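Local coordinates for protein transcriptional regulator I2 (PDB 4MO7) that probably acts as a TetR-type transcriptional regulator and, as PfiT, is a superantigen associated with Crohn's disease, at residues E75-V80 with M125-Y130. Numbering follows the deposited sequence.
Sequences EILRAV and MAVLVY
Leu77 and Val80, about one helical turn apart, meet the same methyl group, CG1 of Val127, in a small, wholly apolar and buried contact. Ile76, and Ala79 one turn on, lean instead on Ala38 and Leu35 of helix 30-45, whose Phe42 also touches Val127, so three helices share this core. From Leu77 it is the CD1 branch that arrives: CG anti to the backbone N (chi1 -179°) carries the branch off the helix, and chi2 of 61° swings CD1 to 3.5 Å from Val127 CG1, the two side chains meeting at a slant. Leu77 also touches Phe47, in a loop. In the TetR fold, helix 73-97 connects the DNA-binding helix-turn-helix domain to the C-terminal regulatory domain, and here its first turns pack on helix 122-130 of the latter, joining the two domains. Val80 points its CB at the second helix and brings CG1 to 4.1 Å from Val127 CG1, the side chains lying roughly perpendicular; this is the closest CA pair of the two segments, with 7.9 Å between Val80 CA and Val127 CA. Past Val127, Leu128 turns to Met81 and Ile85, extending the apolar seam along helix 73-97.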
loop_
_atom_site.group_PDB
_atom_site.type_symbol
_atom_site.label_atom_id
_atom_site.label_comp_id
_atom_site.label_asym_id
_atom_site.label_seq_id
_atom_site.Cartn_x
_atom_site.Cartn_y
_atom_site.Cartn_z
ATOM N N GLU A 75 -16.312 21.974 -7.300
ATOM C CA GLU A 75 -16.811 21.234 -8.464
ATOM C C GLU A 75 -15.782 21.123 -9.612
ATOM O O GLU A 75 -15.813 20.135 -10.339
ATOM C CB GLU A 75 -18.132 21.787 -8.998
ATOM C CG GLU A 75 -18.797 20.892 -10.028
ATOM C CD GLU A 75 -20.182 21.363 -10.398
ATOM O OE1 GLU A 75 -21.149 20.642 -10.099
ATOM O OE2 GLU A 75 -20.296 22.454 -10.986
ATOM N N ILE A 76 -14.914 22.116 -9.797
ATOM C CA ILE A 76 -13.825 22.002 -10.772
ATOM C C ILE A 76 -12.934 20.821 -10.380
ATOM O O ILE A 76 -12.529 20.036 -11.254
ATOM C CB ILE A 76 -12.957 23.261 -10.837
ATOM C CG1 ILE A 76 -13.839 24.447 -11.247
ATOM C CG2 ILE A 76 -11.880 23.118 -11.911
ATOM C CD1 ILE A 76 -13.115 25.769 -11.215
ATOM N N LEU A 77 -12.654 20.671 -9.078
ATOM C CA LEU A 77 -11.771 19.586 -8.602
ATOM C C LEU A 77 -12.425 18.254 -8.847
ATOM O O LEU A 77 -11.780 17.326 -9.364
ATOM C CB LEU A 77 -11.437 19.739 -7.117
ATOM C CG LEU A 77 -10.505 18.706 -6.462
ATOM C CD1 LEU A 77 -9.153 18.688 -7.103
ATOM C CD2 LEU A 77 -10.434 18.982 -4.921
ATOM N N ARG A 78 -13.712 18.147 -8.513
ATOM C CA ARG A 78 -14.491 16.937 -8.825
ATOM C C ARG A 78 -14.380 16.579 -10.300
ATOM O O ARG A 78 -14.167 15.415 -10.643
ATOM C CB ARG A 78 -15.973 17.181 -8.510
ATOM C CG ARG A 78 -16.863 15.987 -8.908
ATOM C CD ARG A 78 -18.317 16.449 -8.858
ATOM N NE ARG A 78 -19.103 15.682 -9.809
ATOM C CZ ARG A 78 -20.374 15.938 -10.098
ATOM N NH1 ARG A 78 -20.988 16.947 -9.489
ATOM N NH2 ARG A 78 -21.027 15.187 -10.986
ATOM N N ALA A 79 -14.521 17.567 -11.186
ATOM C CA ALA A 79 -14.544 17.272 -12.630
ATOM C C ALA A 79 -13.165 16.876 -13.110
ATOM O O ALA A 79 -13.063 16.010 -13.983
ATOM C CB ALA A 79 -15.051 18.483 -13.435
ATOM N N VAL A 80 -12.110 17.466 -12.573
ATOM C CA VAL A 80 -10.731 17.033 -12.947
ATOM C C VAL A 80 -10.591 15.564 -12.592
ATOM O O VAL A 80 -10.091 14.746 -13.379
ATOM C CB VAL A 80 -9.688 17.862 -12.197
ATOM C CG1 VAL A 80 -8.287 17.277 -12.273
ATOM C CG2 VAL A 80 -9.715 19.299 -12.744
ATOM N N MET A 125 -4.399 12.755 -12.573
ATOM C CA MET A 125 -4.332 11.580 -11.704
ATOM C C MET A 125 -3.567 11.892 -10.443
ATOM O O MET A 125 -3.890 11.403 -9.348
ATOM C CB MET A 125 -3.591 10.462 -12.406
ATOM C CG MET A 125 -3.267 9.288 -11.495
ATOM S SD MET A 125 -4.188 7.867 -12.077
ATOM C CE MET A 125 -5.821 8.227 -11.425
ATOM N N ALA A 126 -2.509 12.677 -10.594
ATOM C CA ALA A 126 -1.747 13.089 -9.434
ATOM C C ALA A 126 -2.612 13.977 -8.560
ATOM O O ALA A 126 -2.438 14.014 -7.339
ATOM C CB ALA A 126 -0.465 13.838 -9.869
ATOM N N VAL A 127 -3.542 14.693 -9.193
ATOM C CA VAL A 127 -4.444 15.548 -8.445
ATOM C C VAL A 127 -5.384 14.653 -7.625
ATOM O O VAL A 127 -5.649 14.916 -6.458
ATOM C CB VAL A 127 -5.217 16.533 -9.370
ATOM C CG1 VAL A 127 -6.383 17.149 -8.634
ATOM C CG2 VAL A 127 -4.298 17.636 -9.917
ATOM N N LEU A 128 -5.853 13.572 -8.239
ATOM C CA LEU A 128 -6.807 12.658 -7.595
ATOM C C LEU A 128 -6.206 12.091 -6.319
ATOM O O LEU A 128 -6.860 11.988 -5.284
ATOM C CB LEU A 128 -7.243 11.539 -8.571
ATOM C CG LEU A 128 -8.304 10.587 -7.993
ATOM C CD1 LEU A 128 -9.191 10.058 -9.088
ATOM C CD2 LEU A 128 -7.689 9.406 -7.222
ATOM N N VAL A 129 -4.934 11.755 -6.384
ATOM C CA VAL A 129 -4.278 11.097 -5.270
ATOM C C VAL A 129 -3.976 12.078 -4.151
ATOM O O VAL A 129 -4.292 11.823 -2.984
ATOM C CB VAL A 129 -2.995 10.375 -5.763
ATOM C CG1 VAL A 129 -2.225 9.819 -4.586
ATOM C CG2 VAL A 129 -3.362 9.246 -6.823
ATOM N N TYR A 130 -3.405 13.234 -4.482
ATOM C CA TYR A 130 -3.030 14.153 -3.416
ATOM C C TYR A 130 -4.040 15.163 -2.965
ATOM O O TYR A 130 -3.877 15.700 -1.860
ATOM C CB TYR A 130 -1.704 14.857 -3.744
ATOM C CG TYR A 130 -0.575 13.873 -3.811
ATOM C CD1 TYR A 130 -0.206 13.136 -2.691
ATOM C CD2 TYR A 130 0.104 13.645 -5.003
ATOM C CE1 TYR A 130 0.819 12.213 -2.752
ATOM C CE2 TYR A 130 1.141 12.728 -5.065
ATOM C CZ TYR A 130 1.488 12.014 -3.943
ATOM O OH TYR A 130 2.516 11.103 -4.020
#